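Chitin deacetylase 1 (Bombyx mori, PDB 5ZNT) hydrolyses the N-acetamido groups of N-acetyl-D-glucosamine residues in chitin, a zinc-dependent reaction that releases acetate and leaves chitosan. Local coordinates at residues W182-H195 and P202-E215. Numbering follows the deposited sequence.
Sequences WPYTMYFRMPHRCH and PTRSHAVWEMVMNE. Unlike the reference sequence in segment 182-195: Trp182 (reference Cys).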
loop_
_atom_site.group_PDB
_atom_site.type_symbol
_atom_site.label_atom_id
_atom_site.label_comp_id
_atom_site.label_asym_id
_atom_site.label_seq_id
_atom_site.Cartn_x
_atom_site.Cartn_y
_atom_site.Cartn_z
ATOM N N TRP A 182 4.501 -14.563 1.040
ATOM C CA TRP A 182 3.217 -14.130 1.566
ATOM C C TRP A 182 3.443 -13.093 2.670
ATOM O O TRP A 182 4.509 -13.075 3.300
ATOM C CB TRP A 182 2.438 -15.329 2.128
ATOM C CG TRP A 182 1.727 -16.099 1.055
ATOM C CD1 TRP A 182 2.275 -17.020 0.189
ATOM C CD2 TRP A 182 0.342 -15.985 0.700
ATOM N NE1 TRP A 182 1.301 -17.491 -0.673
ATOM C CE2 TRP A 182 0.108 -16.879 -0.370
ATOM C CE3 TRP A 182 -0.734 -15.238 1.210
ATOM C CZ2 TRP A 182 -1.145 -17.019 -0.964
ATOM C CZ3 TRP A 182 -1.980 -15.376 0.613
ATOM C CH2 TRP A 182 -2.175 -16.269 -0.456
ATOM N N PRO A 183 2.459 -12.226 2.931
ATOM C CA PRO A 183 2.552 -11.344 4.108
ATOM C C PRO A 183 2.821 -12.162 5.361
ATOM O O PRO A 183 2.539 -13.364 5.415
ATOM C CB PRO A 183 1.174 -10.668 4.177
ATOM C CG PRO A 183 0.674 -10.693 2.758
ATOM C CD PRO A 183 1.235 -11.979 2.141
ATOM N N TYR A 184 3.369 -11.497 6.375
ATOM C CA TYR A 184 3.660 -12.155 7.637
ATOM C C TYR A 184 3.455 -11.148 8.760
ATOM O O TYR A 184 3.479 -9.934 8.534
ATOM C CB TYR A 184 5.085 -12.748 7.638
ATOM C CG TYR A 184 6.173 -11.755 7.307
ATOM C CD1 TYR A 184 6.735 -10.954 8.301
ATOM C CD2 TYR A 184 6.651 -11.624 6.006
ATOM C CE1 TYR A 184 7.723 -10.036 8.009
ATOM C CE2 TYR A 184 7.635 -10.700 5.696
ATOM C CZ TYR A 184 8.163 -9.911 6.704
ATOM O OH TYR A 184 9.144 -9.002 6.415
ATOM N N THR A 185 3.195 -11.648 9.966
ATOM C CA THR A 185 3.154 -10.757 11.118
ATOM C C THR A 185 4.544 -10.656 11.738
ATOM O O THR A 185 5.417 -11.497 11.515
ATOM C CB THR A 185 2.136 -11.218 12.169
ATOM O OG1 THR A 185 2.554 -12.454 12.747
ATOM C CG2 THR A 185 0.766 -11.405 11.545
ATOM N N MET A 186 4.761 -9.586 12.489
ATOM C CA MET A 186 6.077 -9.327 13.042
ATOM C C MET A 186 6.255 -9.899 14.452
ATOM O O MET A 186 7.218 -9.534 15.131
ATOM C CB MET A 186 6.366 -7.820 13.047
ATOM C CG MET A 186 6.415 -7.144 11.662
ATOM S SD MET A 186 7.793 -7.692 10.617
ATOM C CE MET A 186 9.044 -7.961 11.827
ATOM N N TYR A 187 5.354 -10.778 14.907
ATOM C CA TYR A 187 5.551 -11.409 16.212
ATOM C C TYR A 187 6.806 -12.276 16.227
ATOM O O TYR A 187 7.432 -12.457 17.277
ATOM C CB TYR A 187 4.358 -12.284 16.578
ATOM C CG TYR A 187 3.061 -11.589 16.909
ATOM C CD1 TYR A 187 2.903 -10.886 18.105
ATOM C CD2 TYR A 187 1.964 -11.690 16.050
ATOM C CE1 TYR A 187 1.696 -10.282 18.426
ATOM C CE2 TYR A 187 0.754 -11.085 16.361
ATOM C CZ TYR A 187 0.624 -10.391 17.549
ATOM O OH TYR A 187 -0.589 -9.801 17.830
ATOM N N PHE A 188 7.165 -12.831 15.077
ATOM C CA PHE A 188 8.285 -13.740 14.911
ATOM C C PHE A 188 9.269 -13.121 13.938
ATOM O O PHE A 188 8.933 -12.191 13.192
ATOM C CB PHE A 188 7.805 -15.112 14.420
ATOM C CG PHE A 188 6.943 -15.821 15.419
ATOM C CD1 PHE A 188 5.573 -15.636 15.430
ATOM C CD2 PHE A 188 7.513 -16.632 16.393
ATOM C CE1 PHE A 188 4.773 -16.266 16.376
ATOM C CE2 PHE A 188 6.717 -17.270 17.343
ATOM C CZ PHE A 188 5.344 -17.084 17.332
ATOM N N ARG A 189 10.501 -13.635 13.982
ATOM C CA ARG A 189 11.575 -13.150 13.129
ATOM C C ARG A 189 11.139 -13.082 11.671
ATOM O O ARG A 189 10.442 -13.971 11.176
ATOM C CB ARG A 189 12.789 -14.075 13.260
ATOM C CG ARG A 189 14.059 -13.524 12.686
ATOM C CD ARG A 189 15.241 -14.400 13.118
ATOM N NE ARG A 189 15.229 -15.694 12.443
ATOM C CZ ARG A 189 15.879 -16.779 12.873
ATOM N NH1 ARG A 189 16.580 -16.747 13.997
ATOM N NH2 ARG A 189 15.813 -17.899 12.182
ATOM N N MET A 190 11.563 -12.017 10.991
ATOM C CA MET A 190 11.308 -11.882 9.564
ATOM C C MET A 190 11.815 -13.118 8.830
ATOM O O MET A 190 12.916 -13.604 9.132
ATOM C CB MET A 190 12.022 -10.649 9.001
ATOM C CG MET A 190 11.490 -9.325 9.507
ATOM S SD MET A 190 12.628 -7.998 9.085
ATOM C CE MET A 190 12.831 -8.255 7.343
ATOM N N PRO A 191 11.076 -13.623 7.846
ATOM C CA PRO A 191 11.515 -14.827 7.133
ATOM C C PRO A 191 12.452 -14.532 5.973
ATOM O O PRO A 191 12.539 -15.339 5.044
ATOM C CB PRO A 191 10.204 -15.416 6.619
ATOM C CG PRO A 191 9.377 -14.150 6.313
ATOM C CD PRO A 191 9.737 -13.173 7.407
ATOM N N HIS A 192 13.143 -13.395 5.997
ATOM C CA HIS A 192 14.051 -13.031 4.916
ATOM C C HIS A 192 15.015 -11.988 5.448
ATOM O O HIS A 192 14.806 -11.416 6.517
ATOM C CB HIS A 192 13.307 -12.494 3.691
ATOM C CG HIS A 192 12.521 -11.250 3.973
ATOM N ND1 HIS A 192 13.070 -9.989 3.882
ATOM C CD2 HIS A 192 11.232 -11.079 4.352
ATOM C CE1 HIS A 192 12.147 -9.091 4.191
ATOM N NE2 HIS A 192 11.025 -9.725 4.487
ATOM N N ARG A 193 16.083 -11.757 4.688
ATOM C CA ARG A 193 17.102 -10.792 5.070
ATOM C C ARG A 193 16.549 -9.368 5.037
ATOM O O ARG A 193 15.663 -9.035 4.242
ATOM C CB ARG A 193 18.301 -10.862 4.126
ATOM C CG ARG A 193 19.091 -12.163 4.171
ATOM C CD ARG A 193 20.411 -11.994 3.427
ATOM N NE ARG A 193 21.266 -13.147 3.694
ATOM C CZ ARG A 193 21.181 -14.297 3.032
ATOM N NH1 ARG A 193 20.280 -14.429 2.066
ATOM N NH2 ARG A 193 21.986 -15.314 3.353
ATOM N N CYS A 194 17.101 -8.526 5.902
ATOM C CA CYS A 194 16.888 -7.084 5.803
ATOM C C CYS A 194 17.537 -6.588 4.519
ATOM O O CYS A 194 18.758 -6.672 4.362
ATOM C CB CYS A 194 17.480 -6.388 7.024
ATOM S SG CYS A 194 16.956 -4.649 7.156
ATOM N N HIS A 195 16.731 -6.078 3.594
ATOM C CA HIS A 195 17.154 -5.845 2.221
ATOM C C HIS A 195 17.150 -4.356 1.902
ATOM O O HIS A 195 16.208 -3.635 2.251
ATOM C CB HIS A 195 16.236 -6.606 1.251
ATOM C CG HIS A 195 16.688 -6.576 -0.179
ATOM N ND1 HIS A 195 17.843 -7.190 -0.612
ATOM C CD2 HIS A 195 16.126 -6.013 -1.278
ATOM C CE1 HIS A 195 17.977 -7.001 -1.914
ATOM N NE2 HIS A 195 16.947 -6.290 -2.342
ATOM N N PRO A 202 13.230 -4.257 11.929
ATOM C CA PRO A 202 12.882 -4.659 13.293
ATOM C C PRO A 202 13.500 -6.004 13.646
ATOM O O PRO A 202 13.724 -6.857 12.786
ATOM C CB PRO A 202 11.350 -4.750 13.265
ATOM C CG PRO A 202 11.019 -4.988 11.828
ATOM C CD PRO A 202 12.037 -4.177 11.066
ATOM N N THR A 203 13.772 -6.183 14.935
ATOM C CA THR A 203 14.295 -7.437 15.448
ATOM C C THR A 203 13.458 -8.031 16.555
ATOM O O THR A 203 13.511 -9.250 16.750
ATOM C CB THR A 203 15.721 -7.256 15.986
ATOM O OG1 THR A 203 15.704 -6.245 16.998
ATOM C CG2 THR A 203 16.659 -6.862 14.886
ATOM N N ARG A 204 12.694 -7.221 17.288
ATOM C CA ARG A 204 11.872 -7.728 18.370
ATOM C C ARG A 204 10.481 -8.098 17.852
ATOM O O ARG A 204 10.153 -7.907 16.676
ATOM C CB ARG A 204 11.795 -6.701 19.501
ATOM C CG ARG A 204 13.156 -6.307 20.065
ATOM C CD ARG A 204 13.033 -5.536 21.377
ATOM N NE ARG A 204 12.354 -4.258 21.188
ATOM C CZ ARG A 204 12.968 -3.126 20.846
ATOM N NH1 ARG A 204 14.285 -3.113 20.656
ATOM N NH2 ARG A 204 12.262 -2.008 20.685
ATOM N N SER A 205 9.657 -8.638 18.747
ATOM C CA SER A 205 8.287 -9.004 18.422
ATOM C C SER A 205 7.406 -7.762 18.418
ATOM O O SER A 205 7.444 -6.959 19.356
ATOM C CB SER A 205 7.736 -10.019 19.428
ATOM O OG SER A 205 8.467 -11.225 19.354
ATOM N N HIS A 206 6.602 -7.623 17.367
ATOM C CA HIS A 206 5.683 -6.504 17.226
ATOM C C HIS A 206 4.375 -7.043 16.673
ATOM O O HIS A 206 4.383 -7.832 15.720
ATOM C CB HIS A 206 6.246 -5.427 16.292
ATOM C CG HIS A 206 7.567 -4.863 16.719
ATOM N ND1 HIS A 206 7.688 -3.904 17.705
ATOM C CD2 HIS A 206 8.819 -5.084 16.256
ATOM C CE1 HIS A 206 8.960 -3.572 17.842
ATOM N NE2 HIS A 206 9.667 -4.271 16.972
ATOM N N ALA A 207 3.260 -6.619 17.271
ATOM C CA ALA A 207 1.926 -7.058 16.859
ATOM C C ALA A 207 1.438 -6.242 15.660
ATOM O O ALA A 207 0.456 -5.501 15.730
ATOM C CB ALA A 207 0.952 -6.949 18.025
ATOM N N VAL A 208 2.149 -6.404 14.542
ATOM C CA VAL A 208 1.928 -5.629 13.324
ATOM C C VAL A 208 2.053 -6.572 12.143
ATOM O O VAL A 208 2.965 -7.404 12.099
ATOM C CB VAL A 208 2.954 -4.479 13.172
ATOM C CG1 VAL A 208 2.660 -3.662 11.908
ATOM C CG2 VAL A 208 2.971 -3.570 14.430
ATOM N N TRP A 209 1.176 -6.415 11.161
ATOM C CA TRP A 209 1.309 -7.159 9.916
ATOM C C TRP A 209 2.320 -6.475 9.011
ATOM O O TRP A 209 2.438 -5.247 8.997
ATOM C CB TRP A 209 -0.034 -7.251 9.194
ATOM C CG TRP A 209 -1.012 -8.174 9.816
ATOM C CD1 TRP A 209 -1.910 -7.887 10.817
ATOM C CD2 TRP A 209 -1.217 -9.550 9.476
ATOM N NE1 TRP A 209 -2.661 -9.003 11.111
ATOM C CE2 TRP A 209 -2.250 -10.038 10.311
ATOM C CE3 TRP A 209 -0.625 -10.416 8.548
ATOM C CZ2 TRP A 209 -2.711 -11.358 10.246
ATOM C CZ3 TRP A 209 -1.085 -11.732 8.480
ATOM C CH2 TRP A 209 -2.122 -12.187 9.330
ATOM N N GLU A 210 3.051 -7.278 8.235
ATOM C CA GLU A 210 3.926 -6.754 7.195
ATOM C C GLU A 210 3.382 -7.175 5.838
ATOM O O GLU A 210 3.470 -8.352 5.466
ATOM C CB GLU A 210 5.371 -7.229 7.347
ATOM C CG GLU A 210 6.279 -6.737 6.204
ATOM C CD GLU A 210 6.338 -5.209 6.158
ATOM O OE1 GLU A 210 6.357 -4.597 7.241
ATOM O OE2 GLU A 210 6.382 -4.618 5.061
ATOM N N MET A 211 2.864 -6.207 5.079
ATOM C CA MET A 211 2.494 -6.450 3.686
ATOM C C MET A 211 3.768 -6.356 2.864
ATOM O O MET A 211 4.065 -5.346 2.222
ATOM C CB MET A 211 1.438 -5.455 3.218
ATOM C CG MET A 211 0.057 -5.741 3.796
ATOM S SD MET A 211 -0.617 -7.355 3.282
ATOM C CE MET A 211 -0.601 -7.204 1.487
ATOM N N VAL A 212 4.530 -7.457 2.879
ATOM C CA VAL A 212 5.902 -7.413 2.400
ATOM C C VAL A 212 5.923 -7.053 0.927
ATOM O O VAL A 212 5.030 -7.430 0.152
ATOM C CB VAL A 212 6.598 -8.764 2.678
ATOM C CG1 VAL A 212 5.888 -9.929 1.951
ATOM C CG2 VAL A 212 8.076 -8.712 2.323
ATOM N N MET A 213 6.936 -6.294 0.531
ATOM C CA MET A 213 7.069 -5.805 -0.838
ATOM C C MET A 213 8.071 -6.714 -1.545
ATOM O O MET A 213 9.279 -6.501 -1.481
ATOM C CB MET A 213 7.507 -4.340 -0.854
ATOM C CG MET A 213 6.496 -3.390 -0.169
ATOM S SD MET A 213 7.087 -1.659 -0.058
ATOM C CE MET A 213 7.010 -1.128 -1.755
ATOM N N ASN A 214 7.552 -7.749 -2.216
ATOM C CA ASN A 214 8.405 -8.623 -3.014
ATOM C C ASN A 214 8.979 -7.858 -4.188
ATOM O O ASN A 214 8.240 -7.225 -4.944
ATOM C CB ASN A 214 7.613 -9.821 -3.541
ATOM C CG ASN A 214 7.244 -10.795 -2.463
ATOM O OD1 ASN A 214 8.094 -11.535 -1.969
ATOM N ND2 ASN A 214 5.963 -10.818 -2.091
ATOM N N GLU A 215 10.296 -7.938 -4.372
ATOM C CA GLU A 215 10.879 -7.376 -5.579
ATOM C C GLU A 215 10.341 -8.104 -6.802
ATOM O O GLU A 215 10.048 -9.298 -6.759
ATOM C CB GLU A 215 12.401 -7.491 -5.553
ATOM C CG GLU A 215 13.075 -6.557 -4.566
ATOM C CD GLU A 215 14.590 -6.619 -4.705
ATOM O OE1 GLU A 215 15.111 -7.706 -5.051
ATOM O OE2 GLU A 215 15.244 -5.590 -4.481
HETATM O O HOH W 1 10.206 -9.594 14.211
HETATM O O HOH W 2 12.530 -9.763 12.578
#
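Strand 184-185 pairs antiparallel with strand 209-214 at the border of a small mixed sheet in the catalytic domain of this family 4 carbohydrate esterase. The register rests on Tyr184 and Glu210, a hydrogen-bonded pair: Glu210 N reaches Tyr184 O at 2.7 Å, whereas the return bond from Tyr184 N to Glu210 O is longer, 3.3 Å. Thr185 and Trp209 form the next, non-hydrogen-bonded pair. On their face of the sheet, the methyl CG2 of Thr185 sits over the indole, 3.3 Å from the centroid of the six-membered ring and 8° off its normal, a CH-pi contact.

Across the sheet, the Tyr184 ring is sandwiched between Pro191 CD over one face and Glu210 CB over the other. With chi1 at 55°, CG lies between backbone N and carbonyl carbon; the ring runs alongside Glu210, and its OH hydrogen-bonds His192 NE2 at 2.8 Å. The carboxylate of Glu210 instead accepts from Ile172 N through OE2. Met186, bent at chi2 and chi3, brings CE to 3.6 Å from Pro202 CG, beside Phe158 of helix 154-163. Farther along, His195 NE2 donates to Glu215 OE2 at 2.8 Å, within the imidazole plane but from above the carboxylate plane.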